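Local coordinates for DUF2235 domain-containing protein (PDB 4O5P) that probably hydrolyses phospholipids in target-cell membranes as an effector of the type VI secretion system, with a catalytic domain of the alpha/beta-hydrolase class, at residues D585-W590 against Y623-H627; A482-R487 against R633-F638; H660-A664 against F678-F682; S336-Q340 against E476-I480. All blocks are in the same frame, centred on the assembly; numbering follows the deposited sequence.

Interaction 1: D585-W590 against Y623-H627; sequences DYKGDW and YSQIH
The last helical turn of D585-W590 faces helical Y623-H627, with the CA atoms of Y586 and H627 7.0 Å apart and those of D585 and Y623 9.3 Å apart. Two side chains one turn apart on the second helix, Y623 and H627, reach for consecutive carbonyls of the first. NE2 of H627 donates to O of Y586 at 2.7 Å, almost straight at 170°, in the imidazole plane and on a lone pair of the carbonyl. The same imidazole lies over one face of the Y586 ring as an offset stack, centroids 4.2 Å apart and planes 10° from parallel. Y586 CG is anti to the backbone N (chi1 176°), which swings the ring back over the imidazole, and OH of Y586 bonds to OG of S631. The motif is a helix C-terminus ending at G588, whose positive phi turns the chain out of the helix; side chains of helix 616-637 bond to two carbonyls of its last turn. OH of Y623 gives its hydrogen to O of D585 at 2.7 Å, the oxygen lying at the edge of the phenol ring. CZ2 of W590 meets CZ of Y623 at 3.8 Å, the two rings oblique to each other, while F678 and F682 also meet the Y623 ring.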
# COMPACT_ATOMS: atom_id res chain seq x y z
N ASP A 585 24.37 -9.18 12.16
CA ASP A 585 24.51 -9.34 10.71
C ASP A 585 25.78 -8.68 10.19
O ASP A 585 26.48 -9.23 9.33
CB ASP A 585 23.30 -8.73 9.97
CG ASP A 585 22.02 -9.51 10.17
OD1 ASP A 585 22.07 -10.63 10.74
OD2 ASP A 585 20.95 -9.01 9.75
N TYR A 586 26.09 -7.50 10.70
CA TYR A 586 27.19 -6.73 10.13
C TYR A 586 28.54 -7.31 10.59
O TYR A 586 29.52 -7.25 9.85
CB TYR A 586 27.07 -5.25 10.51
CG TYR A 586 28.23 -4.41 10.02
CD1 TYR A 586 28.31 -3.99 8.70
CD2 TYR A 586 29.24 -4.03 10.89
CE1 TYR A 586 29.38 -3.22 8.25
CE2 TYR A 586 30.30 -3.26 10.46
CZ TYR A 586 30.37 -2.86 9.15
OH TYR A 586 31.44 -2.10 8.74
N LYS A 587 28.58 -7.88 11.79
CA LYS A 587 29.83 -8.47 12.30
C LYS A 587 30.11 -9.79 11.57
O LYS A 587 31.26 -10.09 11.24
CB LYS A 587 29.77 -8.69 13.81
CG LYS A 587 31.13 -9.08 14.44
CD LYS A 587 31.01 -9.54 15.89
CE LYS A 587 31.13 -8.39 16.89
NZ LYS A 587 30.03 -7.37 16.75
N GLY A 588 29.05 -10.54 11.28
CA GLY A 588 29.18 -11.80 10.58
C GLY A 588 29.87 -12.91 11.36
O GLY A 588 30.48 -13.80 10.77
N ASP A 589 29.76 -12.87 12.69
CA ASP A 589 30.23 -13.95 13.54
C ASP A 589 29.17 -15.07 13.56
O ASP A 589 28.48 -15.25 14.57
CB ASP A 589 30.45 -13.43 14.96
CG ASP A 589 31.90 -13.13 15.27
OD1 ASP A 589 32.64 -12.71 14.35
OD2 ASP A 589 32.30 -13.32 16.44
N TRP A 590 29.05 -15.80 12.45
CA TRP A 590 27.88 -16.64 12.22
C TRP A 590 27.76 -17.81 13.18
O TRP A 590 26.67 -18.14 13.65
CB TRP A 590 27.83 -17.15 10.78
CG TRP A 590 27.98 -16.09 9.70
CD1 TRP A 590 28.90 -16.06 8.70
CD2 TRP A 590 27.16 -14.94 9.52
NE1 TRP A 590 28.71 -14.95 7.90
CE2 TRP A 590 27.65 -14.24 8.39
CE3 TRP A 590 26.06 -14.41 10.21
CZ2 TRP A 590 27.08 -13.05 7.93
CZ3 TRP A 590 25.50 -13.23 9.75
CH2 TRP A 590 26.01 -12.56 8.63
N TYR A 623 24.10 -9.07 0.14
CA TYR A 623 24.69 -8.89 1.47
C TYR A 623 26.06 -8.25 1.33
O TYR A 623 26.38 -7.28 2.02
CB TYR A 623 24.82 -10.22 2.23
CG TYR A 623 25.60 -10.09 3.53
CD1 TYR A 623 27.00 -10.08 3.54
CD2 TYR A 623 24.95 -10.00 4.76
CE1 TYR A 623 27.72 -9.95 4.70
CE2 TYR A 623 25.67 -9.88 5.95
CZ TYR A 623 27.05 -9.86 5.90
OH TYR A 623 27.81 -9.74 7.07
N SER A 624 26.88 -8.81 0.44
CA SER A 624 28.24 -8.31 0.30
C SER A 624 28.33 -6.90 -0.26
O SER A 624 29.13 -6.09 0.22
CB SER A 624 29.10 -9.29 -0.50
OG SER A 624 29.26 -10.51 0.23
N GLN A 625 27.54 -6.58 -1.26
CA GLN A 625 27.56 -5.22 -1.81
C GLN A 625 27.10 -4.21 -0.74
O GLN A 625 27.70 -3.14 -0.59
CB GLN A 625 26.68 -5.14 -3.06
CG GLN A 625 26.83 -3.85 -3.87
CD GLN A 625 26.12 -3.95 -5.20
OE1 GLN A 625 26.67 -4.47 -6.18
NE2 GLN A 625 24.88 -3.48 -5.25
N ILE A 626 26.06 -4.55 0.01
CA ILE A 626 25.57 -3.66 1.05
C ILE A 626 26.63 -3.47 2.13
O ILE A 626 26.89 -2.35 2.57
CB ILE A 626 24.25 -4.17 1.65
CG1 ILE A 626 23.11 -4.00 0.63
CG2 ILE A 626 23.87 -3.38 2.92
CD1 ILE A 626 21.83 -4.74 1.01
N HIS A 627 27.26 -4.56 2.54
CA HIS A 627 28.30 -4.49 3.56
C HIS A 627 29.45 -3.60 3.10
O HIS A 627 29.86 -2.69 3.83
CB HIS A 627 28.79 -5.90 3.88
CG HIS A 627 29.42 -6.03 5.22
ND1 HIS A 627 30.70 -5.60 5.49
CD2 HIS A 627 28.95 -6.57 6.38
CE1 HIS A 627 31.00 -5.87 6.75
NE2 HIS A 627 29.95 -6.46 7.31

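Interaction 2: A482-R487 against R633-F638; sequences AWRIDR and RYHQLF
F638 and Y634 present their rings differently to A482-R487. CB of D486 sits over one face of the F638 ring, 3.7 Å from its centroid, a CH-pi contact. The D486 carboxylate continues across that face, its plane only 16° from the ring's, so that it is stacked on the phenyl. D486 CG is anti to the backbone N (chi1 -174°), which carries the carboxylate along the ring toward CE2. Y634 instead turns an edge to D486, with CE1 3.9 Å from CB of D486, while CG2 of I485 approaches the same ring obliquely, with CD1 of Y634 3.8 Å away. The backbones come nearest at A482 and Y634, where CB of A482 lies 3.3 Å from N of Y634 and 3.9 Å from CD2 of L637.

A salt bridge helps fix the acidic group. NH1 of R487 meets OD1 of D486 at 2.9 Å, on the anti side of the carboxylate and out of its plane, and CE2 of F638 lies over one face of the guanidinium. K495 shares OD1 and the backbone N of D642 takes OD2, so several donors hold this buried acid.

The helical parts of 482-487 and 633-637 cross at -67° with axes 8.7 Å apart, and F638 begins the extended chain beyond. Helix 649-657 packs beside both, touching L637 through L651 and V652 and binding R487 and W483 through D656, while helix 571-587 meets I485 through F582 and Y586.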
# COMPACT_ATOMS: atom_id res chain seq x y z
N ALA A 482 25.46 2.71 6.37
CA ALA A 482 26.56 3.48 6.96
C ALA A 482 26.15 4.14 8.27
O ALA A 482 26.89 4.09 9.24
CB ALA A 482 27.08 4.54 5.97
N TRP A 483 24.95 4.74 8.31
CA TRP A 483 24.45 5.33 9.55
C TRP A 483 24.23 4.29 10.66
O TRP A 483 24.52 4.56 11.83
CB TRP A 483 23.14 6.07 9.28
CG TRP A 483 22.47 6.64 10.51
CD1 TRP A 483 22.65 7.89 11.03
CD2 TRP A 483 21.47 6.01 11.32
NE1 TRP A 483 21.82 8.07 12.13
CE2 TRP A 483 21.10 6.93 12.33
CE3 TRP A 483 20.87 4.74 11.31
CZ2 TRP A 483 20.16 6.62 13.32
CZ3 TRP A 483 19.93 4.44 12.28
CH2 TRP A 483 19.58 5.38 13.26
N ARG A 484 23.72 3.12 10.29
CA ARG A 484 23.53 2.03 11.26
C ARG A 484 24.85 1.49 11.80
O ARG A 484 24.90 1.06 12.94
CB ARG A 484 22.72 0.87 10.67
CG ARG A 484 21.27 1.18 10.39
CD ARG A 484 20.63 0.09 9.51
NE ARG A 484 19.29 0.54 9.13
CZ ARG A 484 18.71 0.24 7.98
NH1 ARG A 484 19.33 -0.54 7.10
NH2 ARG A 484 17.51 0.71 7.72
N ILE A 485 25.91 1.50 10.99
CA ILE A 485 27.19 0.97 11.49
C ILE A 485 27.62 1.75 12.76
O ILE A 485 28.17 1.17 13.71
CB ILE A 485 28.31 1.01 10.42
CG1 ILE A 485 28.01 0.02 9.29
CG2 ILE A 485 29.67 0.68 11.03
CD1 ILE A 485 28.87 0.26 8.04
N ASP A 486 27.34 3.05 12.78
CA ASP A 486 27.62 3.82 13.98
C ASP A 486 26.50 3.73 15.02
O ASP A 486 26.76 3.34 16.15
CB ASP A 486 27.97 5.27 13.68
CG ASP A 486 28.40 6.02 14.92
OD1 ASP A 486 27.52 6.61 15.60
OD2 ASP A 486 29.61 6.01 15.22
N ARG A 487 25.27 4.08 14.66
CA ARG A 487 24.20 4.15 15.66
C ARG A 487 23.70 2.80 16.21
O ARG A 487 23.17 2.75 17.31
CB ARG A 487 23.00 4.96 15.12
CG ARG A 487 23.03 6.46 15.43
CD ARG A 487 24.18 7.23 14.76
NE ARG A 487 23.97 8.67 14.94
CZ ARG A 487 24.82 9.50 15.54
NH1 ARG A 487 25.99 9.05 16.02
NH2 ARG A 487 24.50 10.77 15.69
N ARG A 633 30.94 4.14 2.76
CA ARG A 633 30.18 5.33 3.13
C ARG A 633 30.29 5.73 4.58
O ARG A 633 30.39 6.86 4.87
CB ARG A 633 28.73 5.28 2.69
CG ARG A 633 28.00 6.57 2.94
CD ARG A 633 28.21 7.54 1.81
NE ARG A 633 27.61 8.84 1.98
CZ ARG A 633 26.58 9.33 1.31
NH1 ARG A 633 25.96 8.64 0.38
NH2 ARG A 633 26.18 10.55 1.58
N TYR A 634 30.30 4.78 5.48
CA TYR A 634 30.58 5.04 6.87
C TYR A 634 31.77 5.94 7.03
O TYR A 634 31.71 6.81 7.81
CB TYR A 634 30.84 3.78 7.68
CG TYR A 634 31.37 4.02 9.09
CD1 TYR A 634 30.53 4.26 10.13
CD2 TYR A 634 32.71 4.02 9.33
CE1 TYR A 634 31.00 4.43 11.40
CE2 TYR A 634 33.20 4.21 10.58
CZ TYR A 634 32.34 4.43 11.62
OH TYR A 634 32.86 4.60 12.82
N HIS A 635 32.86 5.59 6.37
CA HIS A 635 34.08 6.40 6.51
C HIS A 635 34.03 7.84 5.99
O HIS A 635 34.93 8.64 6.27
CB HIS A 635 35.30 5.67 5.95
CG HIS A 635 35.60 4.40 6.68
ND1 HIS A 635 35.97 4.38 8.01
CD2 HIS A 635 35.56 3.10 6.28
CE1 HIS A 635 36.16 3.13 8.39
NE2 HIS A 635 35.90 2.34 7.37
N GLN A 636 32.98 8.19 5.25
CA GLN A 636 32.79 9.57 4.83
C GLN A 636 31.71 10.23 5.67
O GLN A 636 31.58 11.45 5.68
CB GLN A 636 32.45 9.63 3.35
CG GLN A 636 33.70 9.88 2.51
CD GLN A 636 33.71 9.10 1.21
OE1 GLN A 636 32.67 8.62 0.76
NE2 GLN A 636 34.90 8.98 0.61
N LEU A 637 30.95 9.40 6.39
CA LEU A 637 29.88 9.89 7.25
C LEU A 637 30.42 10.33 8.62
O LEU A 637 30.05 11.40 9.14
CB LEU A 637 28.83 8.79 7.43
CG LEU A 637 27.38 9.24 7.59
CD1 LEU A 637 27.05 10.34 6.59
CD2 LEU A 637 26.41 8.09 7.41
N PHE A 638 31.30 9.50 9.18
CA PHE A 638 31.85 9.71 10.51
C PHE A 638 33.38 9.75 10.40
O PHE A 638 33.96 9.01 9.60
CB PHE A 638 31.42 8.58 11.48
CG PHE A 638 29.93 8.46 11.64
CD1 PHE A 638 29.18 7.68 10.77
CD2 PHE A 638 29.28 9.13 12.67
CE1 PHE A 638 27.81 7.58 10.92
CE2 PHE A 638 27.91 9.04 12.81
CZ PHE A 638 27.18 8.25 11.94

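Interaction 3: H660-A664 against F678-F682; sequences HDSRA and FTDYF
The ring of Y681 carries CD of R663 over the centre of one face, 3.9 Å from the centroid and 2° off the normal, a CH-pi contact; at its edge, near the ring plane, lies OD2 of D661. The R663 guanidinium has CB of T679 over one face, 3.4 Å from NH1, while CE2 of Y681 and a water lie at its edge, in plane. The arginine thus lays its aliphatic part on the tyrosine and turns its charged end past the ring; the distance from CZ to the Y681 centroid allows at most a weak cation-pi attraction. Bends at chi2 and chi3 bring the guanidinium down against T679.

OH of Y681 donates to OD2 of D661 at 2.6 Å, using the syn lone pair of a carboxylate whose plane is 69° from the ring. Y488 OH also bonds to OD2, so two phenols share one oxygen. The water joins the charged partners: it accepts from NE of R663 at 2.6 Å and donates to OD2 of D680 at 2.5 Å, bridging groups too far apart for a direct salt bridge. OD1 of D680 forms a salt bridge with R683.

D661-A664 forms a type I beta turn, closed by the bond from N of A664 to O of D661, and residues 680-681 make a short 3-10 turn. Both belong to the connection between helix 649-657 and strand 687-689. Helix 571-587 lies alongside: E581 forms a salt bridge with R663, D585 bonds to T679, and A578 touches Y681.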
# COMPACT_ATOMS: atom_id res chain seq x y z
N HIS A 660 12.54 6.87 10.26
CA HIS A 660 12.12 5.76 11.12
C HIS A 660 12.76 4.45 10.69
O HIS A 660 13.50 4.39 9.71
CB HIS A 660 10.60 5.62 11.16
CG HIS A 660 9.90 6.74 11.86
ND1 HIS A 660 9.81 8.01 11.33
CD2 HIS A 660 9.27 6.79 13.06
CE1 HIS A 660 9.15 8.79 12.17
NE2 HIS A 660 8.81 8.07 13.23
N ASP A 661 12.49 3.39 11.45
CA ASP A 661 13.09 2.10 11.18
C ASP A 661 11.93 1.13 11.16
O ASP A 661 11.49 0.64 12.20
CB ASP A 661 14.09 1.74 12.28
CG ASP A 661 14.89 0.48 11.97
OD1 ASP A 661 14.37 -0.42 11.27
OD2 ASP A 661 16.04 0.36 12.43
N SER A 662 11.41 0.87 9.97
CA SER A 662 10.20 0.08 9.86
C SER A 662 10.52 -1.39 10.16
O SER A 662 9.62 -2.19 10.38
CB SER A 662 9.59 0.25 8.49
OG SER A 662 10.51 -0.11 7.49
N ARG A 663 11.80 -1.73 10.20
CA ARG A 663 12.21 -3.08 10.56
C ARG A 663 12.05 -3.36 12.04
O ARG A 663 11.92 -4.51 12.45
CB ARG A 663 13.65 -3.35 10.13
CG ARG A 663 13.76 -4.35 9.00
CD ARG A 663 14.86 -5.36 9.27
NE ARG A 663 14.35 -6.64 9.75
CZ ARG A 663 14.83 -7.28 10.81
NH1 ARG A 663 15.83 -6.75 11.50
NH2 ARG A 663 14.33 -8.45 11.19
N ALA A 664 12.02 -2.30 12.85
CA ALA A 664 12.06 -2.43 14.30
C ALA A 664 10.75 -2.91 14.95
O ALA A 664 9.69 -2.28 14.82
CB ALA A 664 12.53 -1.12 14.93
N PHE A 678 20.35 -13.84 7.77
CA PHE A 678 20.48 -12.46 8.17
C PHE A 678 19.20 -11.70 7.84
O PHE A 678 18.36 -12.21 7.09
CB PHE A 678 21.72 -11.80 7.56
CG PHE A 678 21.92 -12.10 6.10
CD1 PHE A 678 21.15 -11.50 5.13
CD2 PHE A 678 22.93 -12.96 5.70
CE1 PHE A 678 21.36 -11.77 3.79
CE2 PHE A 678 23.15 -13.23 4.37
CZ PHE A 678 22.37 -12.64 3.41
N THR A 679 19.04 -10.51 8.41
CA THR A 679 17.77 -9.78 8.35
C THR A 679 17.62 -8.97 7.06
O THR A 679 18.53 -8.94 6.24
CB THR A 679 17.65 -8.81 9.52
OG1 THR A 679 18.68 -7.81 9.42
CG2 THR A 679 17.78 -9.57 10.84
N ASP A 680 16.47 -8.31 6.90
CA ASP A 680 16.23 -7.49 5.72
C ASP A 680 17.17 -6.27 5.61
O ASP A 680 17.25 -5.63 4.56
CB ASP A 680 14.76 -7.05 5.66
CG ASP A 680 13.81 -8.22 5.44
OD1 ASP A 680 14.28 -9.23 4.86
OD2 ASP A 680 12.62 -8.14 5.84
N TYR A 681 17.88 -5.95 6.69
CA TYR A 681 18.86 -4.87 6.65
C TYR A 681 19.91 -5.14 5.58
O TYR A 681 20.53 -4.22 5.04
CB TYR A 681 19.57 -4.73 8.00
CG TYR A 681 18.78 -4.04 9.10
CD1 TYR A 681 18.07 -2.88 8.85
CD2 TYR A 681 18.77 -4.54 10.39
CE1 TYR A 681 17.36 -2.23 9.86
CE2 TYR A 681 18.07 -3.91 11.41
CZ TYR A 681 17.37 -2.76 11.14
OH TYR A 681 16.67 -2.13 12.15
N PHE A 682 20.15 -6.42 5.30
CA PHE A 682 21.19 -6.77 4.37
C PHE A 682 20.67 -7.39 3.09
O PHE A 682 21.37 -8.16 2.44
CB PHE A 682 22.27 -7.61 5.05
CG PHE A 682 23.17 -6.79 5.91
CD1 PHE A 682 22.86 -6.54 7.24
CD2 PHE A 682 24.32 -6.20 5.37
CE1 PHE A 682 23.69 -5.76 8.03
CE2 PHE A 682 25.16 -5.41 6.14
CZ PHE A 682 24.85 -5.19 7.48
O HOH W 1 12.44 -7.11 8.07

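Interaction 4: S336-Q340 against E476-I480; sequences SCHEQ and ETALI
A buried histidine-carboxylate pair joins the loop that follows strand 331-336 of the central sheet to helix 469-487. NE2 of H338 donates to OE1 of E476 at 2.7 Å. The bond is bent, at 142°, with the oxygen tilted from the imidazole plane; it meets the anti lone pair of OE1, and ring and carboxylate planes stand 62° apart. The glutamate folds back to reach it, its chain bent at chi2 (-60°). The other ring nitrogen, ND1, takes the backbone N of G377 as its donor, which fixes the rotation of the imidazole and is consistent with a proton on NE2. W460 NE1 also bonds to OE1, so two donors grip this buried oxygen.

Apolar groups close in around the pair. CB of C337 meets CB of E476 at 3.6 Å, and CB of H338 meets CD1 of I480 at 3.9 Å. Farther along the loop, the extended side chain of Q340 brings NE2 to 3.5 Å from CG2 of T477; the amide's polar partners lie elsewhere, R484 for OE1 and the carbonyls of Y681 and R683 for NE2.

The loop is shaped by an ST motif, in which OG of S336 accepts from N of E339 at 3.0 Å. The backbone N of S336 bonds to D281, the acid of a probable Ser-His-Asp triad with S237 and H379. Loops following the parallel strands carry the catalytic residues in the alpha/beta-hydrolase fold; this one borders the probable triad acid and packs against a helix of the C-terminal region.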
# COMPACT_ATOMS: atom_id res chain seq x y z
N SER A 336 9.81 5.55 -1.30
CA SER A 336 10.80 5.46 -0.22
C SER A 336 12.10 4.82 -0.71
O SER A 336 12.06 3.78 -1.36
CB SER A 336 10.21 4.63 0.92
OG SER A 336 11.21 4.11 1.79
N CYS A 337 13.25 5.43 -0.41
CA CYS A 337 14.54 4.84 -0.75
C CYS A 337 15.06 3.84 0.29
O CYS A 337 15.89 2.98 -0.02
CB CYS A 337 15.60 5.94 -0.90
SG CYS A 337 15.34 6.99 -2.30
N HIS A 338 14.60 3.98 1.52
CA HIS A 338 15.19 3.25 2.66
C HIS A 338 14.33 2.11 3.21
O HIS A 338 14.79 1.38 4.10
CB HIS A 338 15.59 4.23 3.76
CG HIS A 338 16.52 5.29 3.28
ND1 HIS A 338 16.21 6.64 3.33
CD2 HIS A 338 17.71 5.20 2.64
CE1 HIS A 338 17.19 7.33 2.78
NE2 HIS A 338 18.11 6.48 2.35
N GLU A 339 13.12 1.92 2.68
CA GLU A 339 12.29 0.76 3.08
C GLU A 339 12.95 -0.54 2.60
O GLU A 339 13.49 -0.58 1.49
CB GLU A 339 10.88 0.88 2.51
CG GLU A 339 9.95 -0.31 2.83
CD GLU A 339 9.78 -0.57 4.33
OE1 GLU A 339 9.48 0.39 5.08
OE2 GLU A 339 9.93 -1.73 4.76
N GLN A 340 12.90 -1.60 3.42
CA GLN A 340 13.60 -2.85 3.13
C GLN A 340 12.81 -4.11 3.54
O GLN A 340 13.27 -5.24 3.31
CB GLN A 340 14.97 -2.90 3.84
CG GLN A 340 16.07 -2.00 3.27
CD GLN A 340 17.37 -2.14 4.05
OE1 GLN A 340 17.51 -1.63 5.17
NE2 GLN A 340 18.33 -2.87 3.48
N GLU A 476 21.32 4.53 -1.61
CA GLU A 476 20.61 4.95 -0.40
C GLU A 476 20.59 3.86 0.66
O GLU A 476 20.63 4.14 1.88
CB GLU A 476 19.18 5.42 -0.75
CG GLU A 476 19.20 6.75 -1.49
CD GLU A 476 19.84 7.85 -0.65
OE1 GLU A 476 19.62 7.85 0.59
OE2 GLU A 476 20.54 8.72 -1.24
N THR A 477 20.59 2.61 0.21
CA THR A 477 20.64 1.47 1.14
C THR A 477 22.00 1.54 1.80
O THR A 477 22.10 1.37 3.01
CB THR A 477 20.48 0.12 0.46
OG1 THR A 477 19.20 0.07 -0.19
CG2 THR A 477 20.52 -1.01 1.52
N ALA A 478 23.02 1.83 0.98
CA ALA A 478 24.38 1.98 1.50
C ALA A 478 24.49 3.11 2.52
O ALA A 478 25.20 2.98 3.52
CB ALA A 478 25.36 2.20 0.36
N LEU A 479 23.80 4.22 2.26
CA LEU A 479 23.84 5.37 3.19
C LEU A 479 23.22 5.05 4.55
O LEU A 479 23.83 5.30 5.61
CB LEU A 479 23.18 6.60 2.55
CG LEU A 479 22.99 7.86 3.39
CD1 LEU A 479 24.32 8.32 4.01
CD2 LEU A 479 22.38 8.97 2.52
N ILE A 480 22.03 4.48 4.55
CA ILE A 480 21.42 4.16 5.83
C ILE A 480 22.18 3.02 6.55
O ILE A 480 22.27 3.00 7.78
CB ILE A 480 19.90 3.91 5.71
CG1 ILE A 480 19.25 3.94 7.10
CG2 ILE A 480 19.63 2.61 5.00
CD1 ILE A 480 17.70 3.91 7.08

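Interactions 2 and 4 are buried and share helix 469-487; interactions 1 and 3 are partly buried. Helix 616-637 serves both interaction 1 and interaction 2, which touch where Y586 packs on I485. The chemistry of these two differs: side chains bond to helix-end carbonyls in interaction 1, whereas interaction 2 has no hydrogen bond across its helix crossing. Interaction 3, between loops, uses a phenol-carboxylate bond and a bridging water, and interaction 4 a histidine-glutamate bond between the catalytic and C-terminal family regions. A hydrogen bond from S662 to E339 joins interactions 3 and 4; hydrogen bonds also tie interaction 1 to 3 and interaction 2 to 4.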